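Local coordinates for protein histone-lysine N-methyltransferase SETMAR (PDB 3F2K) that methylates histone H3 and, through its mariner-derived transposase domain, binds DNA and acts in double-strand break repair and restart of stalled replication forks, at residues A[20-24]-A[150-154]; A[31-36]-A[207-211]; A[76-80]-A[163-169]; A[79-84]-A[203-207]; A[157-161]-A[221-225]. All coordinates share one frame. Residues are numbered along the deposited sequence.

Interaction 1: A[20-24]-A[150-154]; sequences SLILR and EVLPH
Three residues carry this contact: L21 and R24, one helical turn apart on helix 8-27, and L152 in segment 150-154. Residues 20-24 are regular alpha helix, with R24 N bonded to S20 O at 2.8 Å; residues 150-154 are extended, and the closest CA pair is L21 with P153 at 8.4 Å. R24 is stretched out, all four chi angles near 180°, so that its guanidinium reaches the carboxylate of E150 (chi1 and chi2 both t) in its own plane. The result is a bidentate salt bridge, R24 NH1 to E150 OE2 at 2.6 Å and R24 NH2 to E150 OE1 at 2.8 Å. Strand 150-151 is an edge strand of the RNase H-like sheet of the transposase domain, bonded through its backbone to L127 of strand 126-128, so the bridge joins helix 8-27 to that edge. One turn earlier on the helix, L21 (mt) points toward segment 150-154 and sets CD2 3.8 Å from L152 CD1 and 4.3 Å from P153 CD. L152 (tp) starts out sideways, yet its CD1 also comes within 3.8 Å of R24 NH1, meeting the guanidinium obliquely. R24 also makes a cation-pi contact with F30.

Interaction 2: A[31-36]-A[207-211]; sequences LDRIVT and INQLI
Residues 31-33 form a 3-10 turn, closed by I34 N to L31 O at 3.1 Å, that leads into strand 34-36. It packs against helix 207-211, kinked where L210 N and I211 N lack the regular bond to the preceding turn; L210 N bonds I207 O, three residues back, at 2.9 Å. The short strand and helix axes cross at 108° with a closest approach of 11.2 Å; the nearest CA pair is L31 with I207, 6.8 Å apart. The interface is held by apolar packing. L31 (mt) buries the largest area: its CB is 3.8 Å from I207 CG2, its CD1 3.7 Å from I211 CG1, and its CD2 4.1 Å from L210 CD1. I34 (mt) places CD1 3.7 Å from L210 CD1 and CG2 4.3 Å from I207 CD1, with I207 in an mm rotamer. The same I207 CD1 lies 4.2 Å from T36 CG2. Among polar groups, N208 OD1 sits 3.9 Å from L31 CD1 while N208 ND2 bonds A204 O, and T36 OG1 bonds L128 O. In this RNase H-like fold, helix 202-219 thus lies across the start of strand 34-43, which runs between strands 72-80 and 126-128, with P163 and Y166 of helix 163-176 packing against L210.

Interaction 3: A[76-80]-A[163-169]; sequences TIWWS and PTNYHVF
W79 inserts its indole against the first turns of helix 163-176, with P163 and T164 at its edge and V168 and H167 oblique to it: CH2 is 3.6 Å from P163 CB, CE2 is 3.5 Å from V168 CG2, and CH2 is 4.3 Å from H167 CD2. A p rotamer with chi2 of -77° carries the ring across, and its pyrrole nitrogen is satisfied in the ring plane, W79 NE1 donating to T164 OG1 at 2.8 Å with an N-H...O angle of 139°. Two residues back on the same strand face, I77 (tt) meets T164 with CG2 to CG2 at 3.3 Å, V168 with CD1 to CG1 at 4.0 Å, and F169 with CG2 to CE1 at 3.9 Å. W78, between them, points away, as strand alternation requires. Strand 76-80 is extended; helix 163-169 holds a wider pi-type turn, with F169 N bonded to T164 O at 2.8 Å. The segment axes cross at 90°, 10.2 Å apart at closest, and I77 and T164 have the nearest CA atoms, 7.6 Å. H167 NE2 is bonded to F202 O. Helix 163-176 packing on the central sheet is consistent with the RNase H-like DDE transposase fold, here beside the magnesium site: T164 touches D38, a metal ligand, and N165 ND2 bonds D38 OD2.

Interaction 4: A[79-84]-A[203-207]; sequences WSAAGL and YATGI
Helix and hairpin come unusually close, A81 and A204 having CA atoms only 3.9 Å apart. The hairpin joins strand 72-80 to the outermost strand 83-89 of the RNase H-like sheet through a type I turn from S80 to G83, with S80 N to G83 O and G83 N to S80 O both at 2.9 Å; S80 OG accepts from A82 N at 3.2 Å, an ST turn. Y203 (chi1 m) points into it, one ring face against the G83-L84 peptide (G83 C and L84 N) and its CB 3.2 Å from S80 O. At the ring edge Y203 CD1 is 3.5 Å from W79 CE3; the two rings are oblique, planes at 52°. G206 permits this approach, since a CB there would clash with W79 CH2, which lies 4.1 Å from G206 CA. I207 CG1 packs 3.6 Å from W79 CZ3 and 3.8 Å from A81 CB. The bound peptide hydrogen-bonds to the backbone of A82. One water bridges the backbones, donating to A81 O at 2.9 Å and accepting from A204 N at 3.0 Å.

Interaction 5: A[157-161]-A[221-225]; sequences YSPDL and NGSYF
The C-terminal tail emerges from helix 202-219 through a Schellman motif, with N221 as the C-prime residue (phi 56°, psi 34°) bonded N to V218 O, and G222 N to C217 O. The tail's surface contact is with the loop between strand 150-151 and helix 163-176 of the RNase H-like domain. G222, at phi 95°, has backbone angles at which a CB would jam against the preceding carbonyl. From S223 the chain is extended and runs beside residues 157-161, whose 3-10 turn at 159-161 is closed by L161 N to S158 O at 3.0 Å; the nearest CA atoms are those of D160 and Y224, 7.9 Å apart. Y224 (chi1 m) sends its phenol along the loop and donates from OH to Y157 O at 2.7 Å. On the way its ring edge meets D160, with Y224 CD1 3.3 Å from D160 OD2. F225, at chi1 of 54°, turns its ring back to L161, where F225 CE2 is 3.9 Å from L161 CD2 and 3.3 Å from D160 OD2. R14 of helix 8-27 ties the two segments together, in a salt bridge with D160 OD2 and hydrogen bonds to G222 O and S223 O. A water donates to D160 OD2 at 2.6 Å and accepts from F225 N at 2.9 Å.

Overall arrangement
Interactions 2, 3 and 4 cluster, with centres 7 to 11 Å apart: 3 and 4 share W79 and S80, 2 and 4 share I207, and T36 N lies 2.8 Å from W79 O where strands 34-43 and 72-80 pair. Helices 163-176 and 202-219 meet at Y166 OH and G206 O, 2.7 Å apart. Interaction 1 extends this packing to the far sheet edge, L152 CD2 lying 4.1 Å from I34 CD1; interaction 5 joins at the surface, with L161 O 3.6 Å from L210 CD2. Interaction 3 comes nearest to the magnesium held by D38 and D130, the F169 side chain being about 6 Å from the ion.

Interaction 1: A[20-24]-A[150-154]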
# COMPACT_ATOMS: atom_id res chain seq x y z
N SER A 20 -13.89 14.14 1.55
CA SER A 20 -13.16 14.74 2.68
C SER A 20 -11.68 14.83 2.39
O SER A 20 -11.07 15.88 2.67
CB SER A 20 -13.45 13.96 3.97
OG SER A 20 -14.76 14.25 4.39
N LEU A 21 -11.13 13.79 1.74
CA LEU A 21 -9.70 13.76 1.40
C LEU A 21 -9.34 14.70 0.28
O LEU A 21 -8.27 15.33 0.33
CB LEU A 21 -9.19 12.32 1.08
CG LEU A 21 -9.16 11.41 2.32
CD1 LEU A 21 -8.66 9.97 2.02
CD2 LEU A 21 -8.37 12.02 3.52
N ILE A 22 -10.20 14.82 -0.71
CA ILE A 22 -9.96 15.82 -1.73
C ILE A 22 -9.91 17.23 -1.11
O ILE A 22 -8.99 17.96 -1.42
CB ILE A 22 -11.03 15.85 -2.86
CG1 ILE A 22 -11.12 14.52 -3.54
CG2 ILE A 22 -10.66 16.90 -3.93
CD1 ILE A 22 -12.45 14.41 -4.49
N LEU A 23 -10.89 17.59 -0.29
CA LEU A 23 -10.91 18.91 0.38
C LEU A 23 -9.72 19.10 1.32
O LEU A 23 -9.06 20.17 1.29
CB LEU A 23 -12.23 19.14 1.09
CG LEU A 23 -13.44 19.32 0.15
CD1 LEU A 23 -14.64 19.02 1.05
CD2 LEU A 23 -13.39 20.80 -0.25
N ARG A 24 -9.39 18.05 2.11
CA ARG A 24 -8.19 18.12 2.95
C ARG A 24 -6.92 18.46 2.13
O ARG A 24 -6.13 19.36 2.50
CB ARG A 24 -7.99 16.82 3.75
CG ARG A 24 -6.73 16.93 4.66
CD ARG A 24 -6.59 15.68 5.56
NE ARG A 24 -5.30 15.67 6.26
CZ ARG A 24 -4.85 14.72 7.07
NH1 ARG A 24 -5.60 13.65 7.37
NH2 ARG A 24 -3.61 14.89 7.60
N GLU A 150 0.25 9.46 11.60
CA GLU A 150 -1.17 9.56 11.44
C GLU A 150 -1.65 8.41 10.52
O GLU A 150 -0.90 7.94 9.66
CB GLU A 150 -1.50 10.92 10.81
CG GLU A 150 -2.96 11.08 10.60
CD GLU A 150 -3.33 12.33 9.73
OE1 GLU A 150 -2.45 13.20 9.49
OE2 GLU A 150 -4.53 12.35 9.32
N VAL A 151 -2.89 7.94 10.74
CA VAL A 151 -3.47 6.97 9.78
C VAL A 151 -4.57 7.67 8.98
O VAL A 151 -5.47 8.30 9.55
CB VAL A 151 -3.99 5.70 10.47
CG1 VAL A 151 -4.62 4.71 9.40
CG2 VAL A 151 -2.78 4.93 11.15
N LEU A 152 -4.49 7.52 7.65
CA LEU A 152 -5.46 8.13 6.76
C LEU A 152 -6.77 7.30 6.78
O LEU A 152 -6.73 6.03 6.86
CB LEU A 152 -4.84 8.29 5.37
CG LEU A 152 -5.33 9.34 4.41
CD1 LEU A 152 -5.12 10.78 4.98
CD2 LEU A 152 -4.68 9.10 3.02
N PRO A 153 -7.92 7.99 6.86
CA PRO A 153 -9.19 7.32 6.74
C PRO A 153 -9.16 6.49 5.43
O PRO A 153 -8.70 6.98 4.41
CB PRO A 153 -10.20 8.53 6.59
CG PRO A 153 -9.49 9.65 7.32
CD PRO A 153 -8.07 9.46 7.01
N HIS A 154 -9.65 5.27 5.48
CA HIS A 154 -9.75 4.43 4.25
C HIS A 154 -11.05 3.63 4.30
O HIS A 154 -11.33 2.99 5.31
CB HIS A 154 -8.61 3.42 4.17
CG HIS A 154 -8.56 2.73 2.83
ND1 HIS A 154 -9.00 1.44 2.64
CD2 HIS A 154 -8.23 3.20 1.61
CE1 HIS A 154 -8.87 1.12 1.36
NE2 HIS A 154 -8.41 2.16 0.72

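Interaction 2: A[31-36]-A[207-211]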
# COMPACT_ATOMS: atom_id res chain seq x y z
N LEU A 31 -0.11 14.78 0.11
CA LEU A 31 0.31 13.57 -0.65
C LEU A 31 1.75 13.16 -0.45
O LEU A 31 2.05 11.96 -0.40
CB LEU A 31 -0.04 13.63 -2.17
CG LEU A 31 -1.55 13.80 -2.47
CD1 LEU A 31 -1.83 13.67 -3.95
CD2 LEU A 31 -2.52 12.83 -1.75
N ASP A 32 2.64 14.17 -0.37
CA ASP A 32 4.08 13.99 -0.18
C ASP A 32 4.45 13.29 1.14
O ASP A 32 5.56 12.72 1.24
CB ASP A 32 4.82 15.36 -0.32
CG ASP A 32 4.62 16.32 0.91
OD1 ASP A 32 3.49 16.65 1.33
OD2 ASP A 32 5.64 16.79 1.47
N ARG A 33 3.54 13.32 2.12
CA ARG A 33 3.80 12.71 3.43
C ARG A 33 3.23 11.29 3.49
O ARG A 33 3.52 10.54 4.42
CB ARG A 33 3.22 13.58 4.57
CG ARG A 33 3.74 15.07 4.56
CD ARG A 33 2.76 15.99 5.38
NE ARG A 33 2.54 15.45 6.71
CZ ARG A 33 1.55 15.80 7.48
NH1 ARG A 33 0.69 16.72 7.06
NH2 ARG A 33 1.42 15.24 8.69
N ILE A 34 2.53 10.87 2.44
CA ILE A 34 1.94 9.49 2.50
C ILE A 34 2.96 8.39 2.37
O ILE A 34 3.82 8.45 1.48
CB ILE A 34 0.83 9.28 1.41
CG1 ILE A 34 -0.40 10.09 1.77
CG2 ILE A 34 0.37 7.73 1.41
CD1 ILE A 34 -1.45 10.20 0.66
N VAL A 35 2.88 7.42 3.27
CA VAL A 35 3.51 6.11 3.15
C VAL A 35 2.31 5.15 2.95
O VAL A 35 1.33 5.27 3.64
CB VAL A 35 4.24 5.72 4.45
CG1 VAL A 35 4.71 4.30 4.34
CG2 VAL A 35 5.55 6.63 4.59
N THR A 36 2.43 4.22 2.03
CA THR A 36 1.35 3.32 1.78
C THR A 36 1.82 1.88 1.58
O THR A 36 3.00 1.61 1.15
CB THR A 36 0.50 3.84 0.55
OG1 THR A 36 -0.80 3.25 0.57
CG2 THR A 36 1.20 3.65 -0.79
N ILE A 207 0.76 7.61 -6.24
CA ILE A 207 0.34 8.47 -5.17
C ILE A 207 -0.54 9.57 -5.74
O ILE A 207 -1.68 9.74 -5.31
CB ILE A 207 1.57 9.13 -4.45
CG1 ILE A 207 2.41 8.05 -3.80
CG2 ILE A 207 1.08 10.21 -3.47
CD1 ILE A 207 1.72 7.36 -2.65
N ASN A 208 0.01 10.26 -6.72
CA ASN A 208 -0.65 11.46 -7.32
C ASN A 208 -2.04 11.18 -7.96
O ASN A 208 -2.97 12.02 -7.90
CB ASN A 208 0.37 12.20 -8.19
CG ASN A 208 1.36 12.96 -7.31
OD1 ASN A 208 0.96 13.90 -6.60
ND2 ASN A 208 2.65 12.57 -7.33
N GLN A 209 -2.20 9.95 -8.42
CA GLN A 209 -3.50 9.50 -8.97
C GLN A 209 -4.59 9.53 -7.92
O GLN A 209 -5.73 9.55 -8.30
CB GLN A 209 -3.40 8.12 -9.57
CG GLN A 209 -2.87 8.27 -10.98
CD GLN A 209 -2.62 6.96 -11.69
OE1 GLN A 209 -2.80 5.91 -11.13
NE2 GLN A 209 -2.20 7.05 -12.97
N LEU A 210 -4.25 9.55 -6.61
CA LEU A 210 -5.30 9.57 -5.60
C LEU A 210 -6.34 10.68 -5.80
O LEU A 210 -7.55 10.44 -5.54
CB LEU A 210 -4.73 9.70 -4.15
CG LEU A 210 -4.05 8.47 -3.55
CD1 LEU A 210 -3.29 8.88 -2.27
CD2 LEU A 210 -5.17 7.42 -3.19
N ILE A 211 -5.89 11.89 -6.14
CA ILE A 211 -6.82 13.00 -6.27
C ILE A 211 -7.88 12.70 -7.33
O ILE A 211 -9.10 12.83 -7.10
CB ILE A 211 -6.11 14.30 -6.61
CG1 ILE A 211 -5.07 14.57 -5.53
CG2 ILE A 211 -7.13 15.46 -6.61
CD1 ILE A 211 -5.76 14.84 -4.23

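Interaction 3: A[76-80]-A[163-169]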
# COMPACT_ATOMS: atom_id res chain seq x y z
N THR A 76 4.73 -7.89 1.25
CA THR A 76 4.20 -6.63 1.74
C THR A 76 5.24 -5.61 1.20
O THR A 76 6.47 -5.81 1.28
CB THR A 76 4.07 -6.61 3.29
OG1 THR A 76 3.32 -7.76 3.72
CG2 THR A 76 3.37 -5.31 3.74
N ILE A 77 4.72 -4.58 0.57
CA ILE A 77 5.53 -3.48 0.05
C ILE A 77 5.05 -2.16 0.65
O ILE A 77 3.84 -1.88 0.76
CB ILE A 77 5.52 -3.43 -1.51
CG1 ILE A 77 6.52 -2.34 -2.01
CG2 ILE A 77 4.13 -3.23 -2.05
CD1 ILE A 77 6.67 -2.25 -3.53
N TRP A 78 6.02 -1.35 1.03
CA TRP A 78 5.82 -0.08 1.61
C TRP A 78 6.54 0.96 0.75
O TRP A 78 7.72 0.84 0.46
CB TRP A 78 6.48 -0.03 3.02
CG TRP A 78 6.05 -1.15 3.98
CD1 TRP A 78 6.45 -2.46 3.98
CD2 TRP A 78 5.18 -1.01 5.05
NE1 TRP A 78 5.89 -3.14 5.00
CE2 TRP A 78 5.07 -2.27 5.68
CE3 TRP A 78 4.43 0.09 5.56
CZ2 TRP A 78 4.24 -2.49 6.76
CZ3 TRP A 78 3.61 -0.13 6.62
CH2 TRP A 78 3.55 -1.41 7.24
N TRP A 79 5.86 2.07 0.50
CA TRP A 79 6.42 3.11 -0.40
C TRP A 79 5.72 4.46 -0.28
O TRP A 79 4.61 4.60 0.25
CB TRP A 79 6.34 2.60 -1.85
CG TRP A 79 4.97 2.21 -2.26
CD1 TRP A 79 4.29 1.07 -1.94
CD2 TRP A 79 4.13 2.97 -3.14
NE1 TRP A 79 3.07 1.05 -2.59
CE2 TRP A 79 2.95 2.20 -3.35
CE3 TRP A 79 4.29 4.19 -3.81
CZ2 TRP A 79 1.86 2.66 -4.16
CZ3 TRP A 79 3.24 4.66 -4.66
CH2 TRP A 79 2.02 3.88 -4.80
N SER A 80 6.40 5.50 -0.79
CA SER A 80 5.80 6.82 -0.89
C SER A 80 6.03 7.38 -2.33
O SER A 80 6.69 6.73 -3.18
CB SER A 80 6.49 7.72 0.10
OG SER A 80 7.84 7.82 -0.32
N PRO A 163 -3.34 2.74 -3.24
CA PRO A 163 -2.37 2.76 -4.34
C PRO A 163 -1.47 1.53 -4.54
O PRO A 163 -1.06 1.28 -5.68
CB PRO A 163 -1.53 4.05 -4.10
CG PRO A 163 -2.48 4.94 -3.22
CD PRO A 163 -3.19 3.90 -2.31
N THR A 164 -1.14 0.78 -3.48
CA THR A 164 -0.30 -0.36 -3.71
C THR A 164 -1.06 -1.33 -4.61
O THR A 164 -0.48 -1.98 -5.47
CB THR A 164 0.09 -1.06 -2.41
OG1 THR A 164 0.68 -0.07 -1.56
CG2 THR A 164 1.07 -2.22 -2.67
N ASN A 165 -2.37 -1.38 -4.40
CA ASN A 165 -3.18 -2.32 -5.17
C ASN A 165 -3.45 -1.82 -6.61
O ASN A 165 -3.14 -2.54 -7.58
CB ASN A 165 -4.47 -2.57 -4.39
CG ASN A 165 -5.05 -3.87 -4.75
OD1 ASN A 165 -5.76 -3.96 -5.73
ND2 ASN A 165 -4.74 -4.89 -3.97
N TYR A 166 -3.96 -0.60 -6.77
CA TYR A 166 -4.33 -0.12 -8.12
C TYR A 166 -3.12 0.26 -9.02
O TYR A 166 -3.22 0.23 -10.25
CB TYR A 166 -5.36 0.99 -8.10
CG TYR A 166 -4.90 2.35 -7.58
CD1 TYR A 166 -3.93 3.13 -8.30
CD2 TYR A 166 -5.43 2.88 -6.40
CE1 TYR A 166 -3.57 4.41 -7.85
CE2 TYR A 166 -5.09 4.13 -5.94
CZ TYR A 166 -4.14 4.87 -6.64
OH TYR A 166 -3.82 6.08 -6.11
N HIS A 167 -1.97 0.50 -8.39
CA HIS A 167 -0.77 0.92 -9.12
C HIS A 167 0.31 -0.15 -9.09
O HIS A 167 0.58 -0.82 -10.13
CB HIS A 167 -0.20 2.25 -8.55
CG HIS A 167 0.92 2.79 -9.38
ND1 HIS A 167 0.74 3.12 -10.72
CD2 HIS A 167 2.21 3.10 -9.07
CE1 HIS A 167 1.91 3.55 -11.21
NE2 HIS A 167 2.80 3.57 -10.22
N VAL A 168 0.96 -0.34 -7.95
CA VAL A 168 2.09 -1.29 -7.91
C VAL A 168 1.68 -2.71 -8.31
O VAL A 168 2.31 -3.35 -9.18
CB VAL A 168 2.87 -1.25 -6.51
CG1 VAL A 168 4.03 -2.22 -6.52
CG2 VAL A 168 3.36 0.21 -6.18
N PHE A 169 0.58 -3.21 -7.71
CA PHE A 169 0.18 -4.57 -7.97
C PHE A 169 -0.31 -4.80 -9.40
O PHE A 169 -0.12 -5.87 -9.94
CB PHE A 169 -0.84 -5.09 -6.90
CG PHE A 169 -0.19 -5.32 -5.49
CD1 PHE A 169 1.19 -5.42 -5.36
CD2 PHE A 169 -0.96 -5.45 -4.34
CE1 PHE A 169 1.79 -5.60 -4.10
CE2 PHE A 169 -0.34 -5.65 -3.05
CZ PHE A 169 1.01 -5.71 -2.96

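Interaction 4: A[79-84]-A[203-207]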
# COMPACT_ATOMS: atom_id res chain seq x y z
N TRP A 79 5.86 2.07 0.50
CA TRP A 79 6.42 3.11 -0.40
C TRP A 79 5.72 4.46 -0.28
O TRP A 79 4.61 4.60 0.25
CB TRP A 79 6.34 2.60 -1.85
CG TRP A 79 4.97 2.21 -2.26
CD1 TRP A 79 4.29 1.07 -1.94
CD2 TRP A 79 4.13 2.97 -3.14
NE1 TRP A 79 3.07 1.05 -2.59
CE2 TRP A 79 2.95 2.20 -3.35
CE3 TRP A 79 4.29 4.19 -3.81
CZ2 TRP A 79 1.86 2.66 -4.16
CZ3 TRP A 79 3.24 4.66 -4.66
CH2 TRP A 79 2.02 3.88 -4.80
N SER A 80 6.40 5.50 -0.79
CA SER A 80 5.80 6.82 -0.89
C SER A 80 6.03 7.38 -2.33
O SER A 80 6.69 6.73 -3.18
CB SER A 80 6.49 7.72 0.10
OG SER A 80 7.84 7.82 -0.32
N ALA A 81 5.57 8.60 -2.55
CA ALA A 81 5.79 9.24 -3.85
C ALA A 81 7.29 9.37 -4.14
O ALA A 81 7.68 9.46 -5.31
CB ALA A 81 5.14 10.64 -3.89
N ALA A 82 8.13 9.39 -3.09
CA ALA A 82 9.54 9.55 -3.30
C ALA A 82 10.22 8.27 -3.77
O ALA A 82 11.34 8.34 -4.30
CB ALA A 82 10.24 10.14 -2.05
N GLY A 83 9.55 7.12 -3.49
CA GLY A 83 10.07 5.82 -3.85
C GLY A 83 9.77 4.65 -2.93
O GLY A 83 8.95 4.78 -1.96
N LEU A 84 10.44 3.53 -3.28
CA LEU A 84 10.32 2.28 -2.52
C LEU A 84 10.99 2.51 -1.14
O LEU A 84 12.10 3.04 -1.08
CB LEU A 84 11.08 1.17 -3.25
CG LEU A 84 11.09 -0.19 -2.53
CD1 LEU A 84 9.67 -0.68 -2.32
CD2 LEU A 84 11.94 -1.21 -3.36
N TYR A 203 6.68 5.67 -8.58
CA TYR A 203 5.90 5.76 -7.33
C TYR A 203 5.02 7.00 -7.28
O TYR A 203 3.86 6.93 -6.88
CB TYR A 203 6.85 5.57 -6.11
CG TYR A 203 7.55 4.23 -6.21
CD1 TYR A 203 6.88 3.03 -5.83
CD2 TYR A 203 8.84 4.13 -6.74
CE1 TYR A 203 7.47 1.79 -5.98
CE2 TYR A 203 9.47 2.88 -6.87
CZ TYR A 203 8.77 1.72 -6.46
OH TYR A 203 9.33 0.50 -6.54
N ALA A 204 5.55 8.12 -7.74
CA ALA A 204 4.85 9.39 -7.65
C ALA A 204 3.53 9.30 -8.40
O ALA A 204 2.53 9.88 -7.95
CB ALA A 204 5.71 10.50 -8.22
N THR A 205 3.58 8.57 -9.53
CA THR A 205 2.39 8.30 -10.37
C THR A 205 1.26 7.71 -9.52
O THR A 205 0.13 8.20 -9.57
CB THR A 205 2.68 7.35 -11.54
OG1 THR A 205 3.73 7.88 -12.36
CG2 THR A 205 1.43 7.16 -12.44
N GLY A 206 1.55 6.62 -8.81
CA GLY A 206 0.53 5.97 -8.01
C GLY A 206 -0.10 6.87 -6.95
O GLY A 206 -1.31 6.88 -6.79
N ILE A 207 0.76 7.61 -6.24
CA ILE A 207 0.34 8.47 -5.17
C ILE A 207 -0.54 9.57 -5.74
O ILE A 207 -1.68 9.74 -5.31
CB ILE A 207 1.57 9.13 -4.45
CG1 ILE A 207 2.41 8.05 -3.80
CG2 ILE A 207 1.08 10.21 -3.47
CD1 ILE A 207 1.72 7.36 -2.65
O HOH W 1 8.54 7.95 -7.68

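Interaction 5: A[157-161]-A[221-225]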
# COMPACT_ATOMS: atom_id res chain seq x y z
N TYR A 157 -13.67 -2.18 1.36
CA TYR A 157 -13.92 -2.64 0.01
C TYR A 157 -13.49 -1.70 -1.06
O TYR A 157 -14.20 -1.52 -2.04
CB TYR A 157 -15.41 -3.04 -0.13
CG TYR A 157 -15.77 -4.10 0.86
CD1 TYR A 157 -15.34 -5.42 0.67
CD2 TYR A 157 -16.49 -3.80 2.01
CE1 TYR A 157 -15.66 -6.42 1.60
CE2 TYR A 157 -16.80 -4.78 2.96
CZ TYR A 157 -16.40 -6.07 2.73
OH TYR A 157 -16.72 -7.04 3.65
N SER A 158 -12.34 -1.05 -0.86
CA SER A 158 -11.91 -0.01 -1.79
C SER A 158 -10.41 -0.20 -2.22
O SER A 158 -9.59 0.68 -1.98
CB SER A 158 -12.10 1.38 -1.10
OG SER A 158 -13.43 1.55 -0.64
N PRO A 159 -10.06 -1.33 -2.90
CA PRO A 159 -8.70 -1.52 -3.44
C PRO A 159 -8.44 -0.51 -4.56
O PRO A 159 -7.31 -0.19 -4.85
CB PRO A 159 -8.72 -2.99 -3.97
CG PRO A 159 -10.20 -3.24 -4.34
CD PRO A 159 -10.94 -2.48 -3.22
N ASP A 160 -9.51 0.07 -5.11
CA ASP A 160 -9.35 1.06 -6.19
C ASP A 160 -8.90 2.42 -5.62
O ASP A 160 -8.71 3.41 -6.39
CB ASP A 160 -10.70 1.25 -6.97
CG ASP A 160 -11.89 1.56 -6.06
OD1 ASP A 160 -11.82 1.26 -4.84
OD2 ASP A 160 -12.95 2.07 -6.58
N LEU A 161 -8.90 2.51 -4.28
CA LEU A 161 -8.44 3.74 -3.58
C LEU A 161 -7.14 3.46 -2.78
O LEU A 161 -6.66 4.32 -2.05
CB LEU A 161 -9.51 4.30 -2.66
CG LEU A 161 -10.82 4.72 -3.39
CD1 LEU A 161 -11.81 5.27 -2.31
CD2 LEU A 161 -10.61 5.71 -4.55
N ASN A 221 -20.95 8.85 -7.01
CA ASN A 221 -21.74 8.81 -5.76
C ASN A 221 -21.29 7.68 -4.82
O ASN A 221 -22.10 7.11 -4.07
CB ASN A 221 -23.27 8.76 -6.08
CG ASN A 221 -23.68 9.81 -7.06
OD1 ASN A 221 -24.10 9.52 -8.20
ND2 ASN A 221 -23.46 11.03 -6.68
N GLY A 222 -20.00 7.37 -4.83
CA GLY A 222 -19.49 6.42 -3.88
C GLY A 222 -19.43 5.03 -4.49
O GLY A 222 -18.87 4.16 -3.87
N SER A 223 -19.89 4.86 -5.75
CA SER A 223 -19.76 3.55 -6.41
C SER A 223 -18.33 3.34 -6.91
O SER A 223 -17.51 4.22 -6.77
CB SER A 223 -20.77 3.36 -7.63
OG SER A 223 -22.07 3.66 -7.16
N TYR A 224 -18.07 2.17 -7.47
CA TYR A 224 -16.88 1.95 -8.25
C TYR A 224 -16.95 2.81 -9.49
O TYR A 224 -18.06 3.25 -9.88
CB TYR A 224 -16.71 0.49 -8.62
CG TYR A 224 -16.47 -0.37 -7.38
CD1 TYR A 224 -15.46 -0.02 -6.42
CD2 TYR A 224 -17.25 -1.49 -7.13
CE1 TYR A 224 -15.26 -0.79 -5.28
CE2 TYR A 224 -17.03 -2.31 -5.98
CZ TYR A 224 -16.00 -1.95 -5.06
OH TYR A 224 -15.78 -2.72 -3.88
N PHE A 225 -15.80 3.02 -10.10
CA PHE A 225 -15.64 3.96 -11.26
C PHE A 225 -14.68 3.46 -12.40
O PHE A 225 -13.95 2.42 -12.22
CB PHE A 225 -15.20 5.35 -10.78
CG PHE A 225 -13.92 5.31 -9.92
CD1 PHE A 225 -12.68 5.13 -10.53
CD2 PHE A 225 -14.01 5.27 -8.52
CE1 PHE A 225 -11.52 5.01 -9.73
CE2 PHE A 225 -12.88 5.17 -7.73
CZ PHE A 225 -11.63 5.06 -8.33
O HOH W 2 -13.30 1.80 -9.12